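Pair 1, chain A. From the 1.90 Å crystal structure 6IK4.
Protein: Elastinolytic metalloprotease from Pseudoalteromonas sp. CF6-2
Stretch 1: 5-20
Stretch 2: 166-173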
# COMPACT_ATOMS: atom_id res chain seq x y z
N MET A 5 -1.15 11.72 -1.07
CA MET A 5 -1.48 10.41 -0.54
C MET A 5 -1.43 10.43 0.98
O MET A 5 -0.57 11.08 1.56
CB MET A 5 -0.49 9.32 -0.98
CG MET A 5 -0.21 9.18 -2.43
SD MET A 5 0.65 7.62 -2.61
CE MET A 5 2.36 8.06 -2.35
N ASN A 6 -2.32 9.66 1.61
CA ASN A 6 -2.23 9.39 3.04
C ASN A 6 -1.98 7.91 3.27
O ASN A 6 -2.36 7.07 2.45
CB ASN A 6 -3.52 9.77 3.78
CG ASN A 6 -3.98 11.18 3.47
OD1 ASN A 6 -3.23 12.14 3.63
ND2 ASN A 6 -5.22 11.32 3.02
N LEU A 7 -1.34 7.58 4.39
CA LEU A 7 -1.24 6.18 4.79
C LEU A 7 -2.64 5.59 4.91
O LEU A 7 -3.55 6.26 5.40
CB LEU A 7 -0.49 6.05 6.11
CG LEU A 7 0.97 6.50 6.04
CD1 LEU A 7 1.52 6.73 7.46
CD2 LEU A 7 1.81 5.47 5.30
N PRO A 8 -2.84 4.33 4.48
CA PRO A 8 -4.20 3.79 4.39
C PRO A 8 -4.79 3.31 5.71
O PRO A 8 -5.45 2.26 5.77
CB PRO A 8 -4.03 2.63 3.40
CG PRO A 8 -2.61 2.16 3.62
CD PRO A 8 -1.83 3.44 3.87
N TRP A 9 -4.60 4.10 6.77
CA TRP A 9 -5.23 3.85 8.06
C TRP A 9 -5.47 5.20 8.73
O TRP A 9 -5.12 6.26 8.21
CB TRP A 9 -4.39 2.90 8.93
CG TRP A 9 -2.94 3.29 9.13
CD1 TRP A 9 -2.43 4.09 10.12
CD2 TRP A 9 -1.82 2.85 8.36
NE1 TRP A 9 -1.06 4.19 10.00
CE2 TRP A 9 -0.66 3.43 8.92
CE3 TRP A 9 -1.68 2.03 7.23
CZ2 TRP A 9 0.62 3.22 8.40
CZ3 TRP A 9 -0.40 1.80 6.72
CH2 TRP A 9 0.72 2.40 7.29
N SER A 10 -6.12 5.15 9.89
CA SER A 10 -6.66 6.37 10.49
C SER A 10 -5.58 7.20 11.16
O SER A 10 -4.56 6.69 11.64
CB SER A 10 -7.75 6.02 11.50
OG SER A 10 -8.87 5.48 10.82
N GLN A 11 -5.82 8.50 11.20
CA GLN A 11 -4.92 9.43 11.86
C GLN A 11 -4.69 9.03 13.32
O GLN A 11 -5.63 8.66 14.03
CB GLN A 11 -5.50 10.85 11.77
CG GLN A 11 -4.95 11.82 12.79
CD GLN A 11 -3.63 12.40 12.37
OE1 GLN A 11 -3.32 12.47 11.17
NE2 GLN A 11 -2.82 12.83 13.34
N GLY A 12 -3.43 9.08 13.75
CA GLY A 12 -3.06 8.72 15.10
C GLY A 12 -2.88 7.24 15.37
O GLY A 12 -2.45 6.88 16.47
N TYR A 13 -3.21 6.37 14.41
CA TYR A 13 -2.95 4.94 14.53
C TYR A 13 -1.66 4.58 13.81
O TYR A 13 -1.16 5.34 12.97
CB TYR A 13 -4.12 4.14 13.96
CG TYR A 13 -5.37 4.25 14.80
CD1 TYR A 13 -6.11 5.43 14.85
CD2 TYR A 13 -5.80 3.17 15.57
CE1 TYR A 13 -7.24 5.53 15.64
CE2 TYR A 13 -6.92 3.26 16.36
CZ TYR A 13 -7.64 4.44 16.39
OH TYR A 13 -8.77 4.52 17.18
N TYR A 14 -1.09 3.42 14.15
CA TYR A 14 0.10 2.94 13.45
C TYR A 14 -0.14 1.55 12.89
O TYR A 14 -0.82 0.73 13.50
CB TYR A 14 1.33 2.92 14.36
CG TYR A 14 1.27 1.86 15.44
CD1 TYR A 14 1.72 0.56 15.21
CD2 TYR A 14 0.77 2.16 16.71
CE1 TYR A 14 1.66 -0.42 16.20
CE2 TYR A 14 0.71 1.19 17.70
CZ TYR A 14 1.17 -0.09 17.44
OH TYR A 14 1.11 -1.05 18.42
N TRP A 15 0.40 1.31 11.69
CA TRP A 15 0.63 -0.01 11.13
C TRP A 15 2.13 -0.17 10.95
O TRP A 15 2.92 0.68 11.39
CB TRP A 15 -0.11 -0.20 9.80
CG TRP A 15 -1.61 -0.30 9.84
CD1 TRP A 15 -2.45 0.07 10.85
CD2 TRP A 15 -2.44 -0.81 8.79
NE1 TRP A 15 -3.77 -0.16 10.49
CE2 TRP A 15 -3.78 -0.71 9.23
CE3 TRP A 15 -2.18 -1.33 7.52
CZ2 TRP A 15 -4.86 -1.12 8.44
CZ3 TRP A 15 -3.25 -1.74 6.74
CH2 TRP A 15 -4.57 -1.63 7.20
N TYR A 16 2.53 -1.25 10.27
CA TYR A 16 3.93 -1.53 9.97
C TYR A 16 4.12 -1.62 8.47
O TYR A 16 3.25 -2.10 7.74
CB TYR A 16 4.39 -2.86 10.57
CG TYR A 16 4.19 -2.97 12.06
CD1 TYR A 16 5.15 -2.49 12.95
CD2 TYR A 16 3.05 -3.57 12.58
CE1 TYR A 16 4.97 -2.60 14.32
CE2 TYR A 16 2.87 -3.69 13.96
CZ TYR A 16 3.83 -3.21 14.81
OH TYR A 16 3.64 -3.33 16.17
N SER A 17 5.30 -1.19 8.01
CA SER A 17 5.67 -1.31 6.61
C SER A 17 6.98 -2.08 6.47
O SER A 17 7.88 -1.94 7.30
CB SER A 17 5.83 0.07 5.94
OG SER A 17 6.19 -0.08 4.56
N GLY A 18 7.07 -2.87 5.40
CA GLY A 18 8.34 -3.40 4.96
C GLY A 18 9.04 -2.44 4.03
O GLY A 18 8.62 -1.30 3.83
N GLY A 19 10.15 -2.91 3.45
CA GLY A 19 10.91 -2.09 2.53
C GLY A 19 10.26 -1.97 1.16
O GLY A 19 9.43 -2.79 0.75
N ALA A 20 10.68 -0.94 0.43
CA ALA A 20 10.15 -0.71 -0.91
C ALA A 20 10.61 -1.80 -1.87
O ALA A 20 11.74 -2.29 -1.78
CB ALA A 20 10.59 0.67 -1.42
N CYS A 166 11.70 3.35 10.54
CA CYS A 166 12.23 2.27 9.73
C CYS A 166 11.14 1.25 9.40
O CYS A 166 10.04 1.26 9.96
CB CYS A 166 13.38 1.56 10.43
SG CYS A 166 14.56 2.64 11.25
N ALA A 167 11.48 0.35 8.48
CA ALA A 167 10.63 -0.80 8.25
C ALA A 167 10.43 -1.57 9.54
O ALA A 167 11.30 -1.61 10.42
CB ALA A 167 11.25 -1.73 7.20
N TRP A 168 9.25 -2.17 9.66
CA TRP A 168 8.92 -3.04 10.79
C TRP A 168 8.94 -2.30 12.12
O TRP A 168 9.18 -2.90 13.17
CB TRP A 168 9.84 -4.27 10.83
CG TRP A 168 9.93 -4.88 9.47
CD1 TRP A 168 11.06 -5.07 8.73
CD2 TRP A 168 8.83 -5.28 8.66
NE1 TRP A 168 10.72 -5.59 7.50
CE2 TRP A 168 9.36 -5.73 7.44
CE3 TRP A 168 7.45 -5.30 8.85
CZ2 TRP A 168 8.56 -6.22 6.42
CZ3 TRP A 168 6.65 -5.78 7.84
CH2 TRP A 168 7.21 -6.23 6.64
N ARG A 169 8.66 -1.01 12.11
CA ARG A 169 8.49 -0.21 13.32
C ARG A 169 7.16 0.56 13.23
O ARG A 169 6.74 0.85 12.16
CB ARG A 169 9.61 0.78 13.52
CG ARG A 169 10.97 0.16 13.45
CD ARG A 169 11.85 0.75 14.50
NE ARG A 169 12.67 1.83 14.01
CZ ARG A 169 13.78 2.24 14.64
NH1 ARG A 169 14.52 3.23 14.15
NH2 ARG A 169 14.16 1.68 15.78
N PRO A 170 6.51 0.88 14.35
CA PRO A 170 5.23 1.59 14.29
C PRO A 170 5.31 2.84 13.43
O PRO A 170 6.09 3.76 13.70
CB PRO A 170 4.96 1.94 15.76
CG PRO A 170 5.69 0.87 16.53
CD PRO A 170 6.92 0.59 15.74
N LEU A 171 4.51 2.85 12.38
CA LEU A 171 4.44 3.97 11.44
C LEU A 171 3.12 4.70 11.70
O LEU A 171 2.06 4.24 11.25
CB LEU A 171 4.54 3.46 10.01
CG LEU A 171 4.52 4.52 8.89
CD1 LEU A 171 5.70 5.47 9.02
CD2 LEU A 171 4.50 3.84 7.52
N TYR A 172 3.19 5.82 12.42
CA TYR A 172 1.99 6.55 12.81
C TYR A 172 1.52 7.46 11.70
O TYR A 172 2.32 8.20 11.11
CB TYR A 172 2.25 7.40 14.06
CG TYR A 172 2.25 6.62 15.33
CD1 TYR A 172 3.41 6.02 15.80
CD2 TYR A 172 1.09 6.49 16.08
CE1 TYR A 172 3.42 5.30 16.98
CE2 TYR A 172 1.09 5.76 17.25
CZ TYR A 172 2.25 5.18 17.70
OH TYR A 172 2.23 4.46 18.87
N ARG A 173 0.22 7.46 11.43
CA ARG A 173 -0.30 8.50 10.58
C ARG A 173 -0.46 9.76 11.41
O ARG A 173 0.16 10.77 11.08
CB ARG A 173 -1.62 8.10 9.95
CG ARG A 173 -2.13 9.22 9.02
CD ARG A 173 -3.40 8.84 8.31
NE ARG A 173 -4.00 9.98 7.62
CZ ARG A 173 -5.24 9.96 7.13
NH1 ARG A 173 -5.97 8.87 7.29
NH2 ARG A 173 -5.74 11.03 6.51
O HOH W 1 -2.26 11.90 6.32
O HOH W 2 -4.65 13.81 6.05
O HOH W 3 7.15 0.48 9.62

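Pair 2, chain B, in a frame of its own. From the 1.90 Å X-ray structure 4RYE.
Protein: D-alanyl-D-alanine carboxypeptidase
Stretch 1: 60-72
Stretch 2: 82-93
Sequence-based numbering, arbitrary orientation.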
# COMPACT_ATOMS: atom_id res chain seq x y z
N GLU B 60 14.62 7.01 -7.43
CA GLU B 60 15.79 6.69 -8.25
C GLU B 60 15.56 6.71 -9.75
O GLU B 60 16.50 6.91 -10.53
CB GLU B 60 16.34 5.31 -7.85
CG GLU B 60 16.58 5.17 -6.36
CD GLU B 60 17.56 4.05 -6.02
OE1 GLU B 60 18.14 3.45 -6.95
OE2 GLU B 60 17.74 3.78 -4.81
N LEU B 61 14.32 6.48 -10.18
CA LEU B 61 14.07 6.26 -11.60
C LEU B 61 13.39 7.45 -12.26
O LEU B 61 12.48 8.04 -11.68
CB LEU B 61 13.20 5.01 -11.79
CG LEU B 61 13.73 3.65 -11.31
CD1 LEU B 61 12.65 2.57 -11.46
CD2 LEU B 61 15.02 3.24 -12.03
N ASP B 62 13.82 7.79 -13.47
CA ASP B 62 13.10 8.76 -14.30
C ASP B 62 11.80 8.08 -14.76
O ASP B 62 11.81 6.91 -15.13
CB ASP B 62 13.95 9.16 -15.50
CG ASP B 62 13.31 10.27 -16.33
OD1 ASP B 62 12.28 10.02 -16.99
OD2 ASP B 62 13.86 11.40 -16.33
N LEU B 63 10.69 8.82 -14.75
CA LEU B 63 9.38 8.23 -15.05
C LEU B 63 9.27 7.78 -16.50
O LEU B 63 8.46 6.90 -16.83
CB LEU B 63 8.25 9.21 -14.74
CG LEU B 63 7.90 9.49 -13.27
CD1 LEU B 63 6.85 10.58 -13.21
CD2 LEU B 63 7.40 8.22 -12.57
N ASN B 64 10.08 8.38 -17.36
CA ASN B 64 10.08 8.04 -18.78
C ASN B 64 11.24 7.15 -19.19
O ASN B 64 11.41 6.83 -20.36
CB ASN B 64 10.06 9.32 -19.62
CG ASN B 64 8.75 10.08 -19.50
OD1 ASN B 64 7.67 9.52 -19.71
ND2 ASN B 64 8.83 11.35 -19.13
N SER B 65 12.07 6.74 -18.23
CA SER B 65 13.14 5.80 -18.55
C SER B 65 12.51 4.44 -18.81
O SER B 65 11.45 4.11 -18.25
CB SER B 65 14.20 5.74 -17.44
OG SER B 65 13.64 5.29 -16.23
N THR B 66 13.12 3.65 -19.68
CA THR B 66 12.53 2.39 -20.08
C THR B 66 13.38 1.19 -19.71
O THR B 66 14.56 1.32 -19.37
CB THR B 66 12.25 2.35 -21.60
OG1 THR B 66 13.48 2.46 -22.31
CG2 THR B 66 11.32 3.50 -22.00
N VAL B 67 12.77 0.01 -19.79
CA VAL B 67 13.50 -1.24 -19.59
C VAL B 67 12.92 -2.25 -20.56
O VAL B 67 11.74 -2.17 -20.92
CB VAL B 67 13.35 -1.76 -18.14
CG1 VAL B 67 11.90 -2.13 -17.83
CG2 VAL B 67 14.28 -2.95 -17.88
N VAL B 68 13.76 -3.17 -21.01
CA VAL B 68 13.30 -4.30 -21.81
C VAL B 68 13.09 -5.46 -20.86
O VAL B 68 14.04 -5.97 -20.27
CB VAL B 68 14.34 -4.68 -22.87
CG1 VAL B 68 13.96 -6.00 -23.54
CG2 VAL B 68 14.48 -3.58 -23.91
N ALA B 69 11.84 -5.87 -20.69
CA ALA B 69 11.54 -6.95 -19.76
C ALA B 69 12.19 -8.25 -20.20
O ALA B 69 12.21 -8.59 -21.39
CB ALA B 69 10.05 -7.14 -19.65
N ASP B 70 12.74 -8.99 -19.25
CA ASP B 70 13.25 -10.32 -19.59
C ASP B 70 12.34 -11.41 -19.06
O ASP B 70 11.36 -11.13 -18.36
CB ASP B 70 14.72 -10.50 -19.17
CG ASP B 70 14.95 -10.23 -17.70
OD1 ASP B 70 14.10 -10.62 -16.87
OD2 ASP B 70 16.00 -9.64 -17.37
N VAL B 71 12.64 -12.66 -19.39
CA VAL B 71 11.79 -13.79 -19.02
C VAL B 71 11.57 -13.88 -17.52
O VAL B 71 10.44 -14.10 -17.06
CB VAL B 71 12.34 -15.12 -19.58
CG1 VAL B 71 11.59 -16.31 -18.99
CG2 VAL B 71 12.20 -15.12 -21.08
N ALA B 72 12.63 -13.68 -16.74
CA ALA B 72 12.54 -13.75 -15.28
C ALA B 72 11.55 -12.75 -14.69
O ALA B 72 10.90 -13.03 -13.68
CB ALA B 72 13.92 -13.56 -14.66
N GLY B 82 0.58 -7.80 -16.99
CA GLY B 82 0.77 -8.36 -18.32
C GLY B 82 2.07 -7.96 -18.99
O GLY B 82 2.14 -7.83 -20.21
N VAL B 83 3.12 -7.79 -18.18
CA VAL B 83 4.47 -7.61 -18.71
C VAL B 83 4.87 -8.80 -19.59
O VAL B 83 4.62 -9.95 -19.23
CB VAL B 83 5.49 -7.45 -17.56
CG1 VAL B 83 6.93 -7.46 -18.09
CG2 VAL B 83 5.19 -6.19 -16.78
N LYS B 84 5.46 -8.52 -20.75
CA LYS B 84 5.86 -9.58 -21.67
C LYS B 84 7.34 -9.46 -22.02
O LYS B 84 7.85 -8.35 -22.21
CB LYS B 84 4.98 -9.57 -22.92
CG LYS B 84 3.52 -9.89 -22.61
CD LYS B 84 2.65 -9.85 -23.85
CE LYS B 84 1.23 -10.33 -23.52
NZ LYS B 84 0.52 -10.88 -24.72
N PRO B 85 8.05 -10.60 -22.10
CA PRO B 85 9.51 -10.54 -22.29
C PRO B 85 9.91 -10.00 -23.66
O PRO B 85 9.32 -10.38 -24.66
CB PRO B 85 9.94 -12.00 -22.16
CG PRO B 85 8.72 -12.80 -22.52
CD PRO B 85 7.57 -11.99 -21.97
N GLY B 86 10.91 -9.12 -23.68
CA GLY B 86 11.38 -8.52 -24.91
C GLY B 86 10.66 -7.23 -25.24
O GLY B 86 11.02 -6.51 -26.18
N ARG B 87 9.62 -6.94 -24.47
CA ARG B 87 8.86 -5.71 -24.65
C ARG B 87 9.40 -4.59 -23.76
O ARG B 87 9.92 -4.83 -22.66
CB ARG B 87 7.36 -5.94 -24.37
CG ARG B 87 6.58 -6.60 -25.52
CD ARG B 87 7.02 -8.04 -25.78
NE ARG B 87 5.97 -8.84 -26.41
CZ ARG B 87 5.97 -10.17 -26.46
NH1 ARG B 87 6.98 -10.85 -25.92
NH2 ARG B 87 4.97 -10.83 -27.04
N SER B 88 9.28 -3.36 -24.25
CA SER B 88 9.77 -2.19 -23.53
C SER B 88 8.66 -1.55 -22.70
O SER B 88 7.51 -1.48 -23.15
CB SER B 88 10.33 -1.18 -24.54
OG SER B 88 10.97 -0.11 -23.88
N TYR B 89 8.99 -1.09 -21.50
CA TYR B 89 8.01 -0.43 -20.62
C TYR B 89 8.68 0.76 -19.96
O TYR B 89 9.88 0.72 -19.70
CB TYR B 89 7.52 -1.40 -19.54
CG TYR B 89 6.88 -2.64 -20.11
CD1 TYR B 89 7.66 -3.75 -20.44
CD2 TYR B 89 5.52 -2.70 -20.35
CE1 TYR B 89 7.08 -4.89 -21.00
CE2 TYR B 89 4.93 -3.84 -20.92
CZ TYR B 89 5.72 -4.92 -21.23
OH TYR B 89 5.16 -6.05 -21.78
N THR B 90 7.91 1.81 -19.67
CA THR B 90 8.44 2.93 -18.90
C THR B 90 8.23 2.68 -17.41
O THR B 90 7.37 1.88 -17.01
CB THR B 90 7.75 4.26 -19.25
OG1 THR B 90 6.38 4.19 -18.86
CG2 THR B 90 7.84 4.54 -20.73
N ALA B 91 9.02 3.37 -16.60
CA ALA B 91 8.84 3.32 -15.15
C ALA B 91 7.42 3.72 -14.77
O ALA B 91 6.83 3.14 -13.86
CB ALA B 91 9.84 4.23 -14.45
N ARG B 92 6.86 4.72 -15.45
CA ARG B 92 5.51 5.18 -15.16
C ARG B 92 4.51 4.06 -15.43
O ARG B 92 3.64 3.77 -14.60
CB ARG B 92 5.15 6.43 -15.98
CG ARG B 92 3.69 6.90 -15.82
CD ARG B 92 3.39 7.20 -14.36
NE ARG B 92 2.00 7.56 -14.09
CZ ARG B 92 1.56 8.81 -13.98
NH1 ARG B 92 2.40 9.83 -14.13
NH2 ARG B 92 0.28 9.04 -13.72
N GLN B 93 4.64 3.43 -16.59
CA GLN B 93 3.77 2.32 -16.95
C GLN B 93 3.85 1.22 -15.91
O GLN B 93 2.84 0.65 -15.52
CB GLN B 93 4.13 1.76 -18.34
CG GLN B 93 3.70 2.65 -19.50
CD GLN B 93 4.39 2.31 -20.81
OE1 GLN B 93 5.39 1.59 -20.84
NE2 GLN B 93 3.86 2.82 -21.90

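The sharpest difference lies where the second stretch leaves the ladder. In pair 1 Arg A173 reaches along the first stretch with chi1 to chi3 all t, and 182 Å² of it is covered. Its NH1 donates to Trp A9 O at 2.9 Å, Asn A6 CB lies over one guanidinium face, and water 1 joins its NE to Asn A6 OD1, 2.9 Å from each. The matching residue in pair 2, Ala B91, begins a helix. Its methyl group fits closely instead, CB lying 3.4 Å from Asp B62 O, and the next residue continues the bonding, Arg B92 N to Leu B63 O at 3.0 Å. Thr B90 caps that helix, its OG1 accepting from Gln B93 N at 3.0 Å.

Beneath this, the backbones agree to 0.9 Å over 14 central residues. Both pairs are antiparallel ladders, and the matched bonds make the rule plain. Arg A173 N to Tyr A13 O, 3.0 Å, corresponds to Ala B91 N to Ser B65 O, also 3.0 Å. Leu A171 N to Trp A15 O, 2.9 Å, corresponds to Tyr B89 N to Val B67 O, 3.0 Å. Trp A168 N to Ser A17 O and Gly B86 N to Ala B69 O are both 2.7 Å. A type II turn, Cys A166 to Arg A169 or Lys B84 to Arg B87, presents that last donor.

The turn's third position has positive phi in both pairs. Pair 2 fills it with Gly B86, whose backbone angles by themselves call for glycine. Pair 1 places Trp A168 there, and although its CB points away, the ring folds back over the first strand. Gly A18 CA sits over its six-membered ring, 3.6 Å from the centroid; a CB on Gly A18 would clash with Trp A168 CZ2. At the matching position pair 2 has Asp B70, with no indole to make room for.

On the sheet face bearing Tyr A14 and Tyr A172, pair 1 packs rings: Tyr A14 CB stands 3.8 Å from the Tyr A172 ring centroid, nearly on its normal, while Pro A170 CB covers a face of the Tyr A14 ring. Pair 2 puts Thr B66 and Thr B90 at the tyrosine positions, with CG2 of each 3.8 Å apart.

On the other face, Leu A171 CD2 meets Leu A7 CD2 at 3.8 Å and Trp A9 CZ2 at 4.0 Å. Its counterpart, Tyr B89, is larger, and its CE1 packs 4.0 Å from Ala B69 CB.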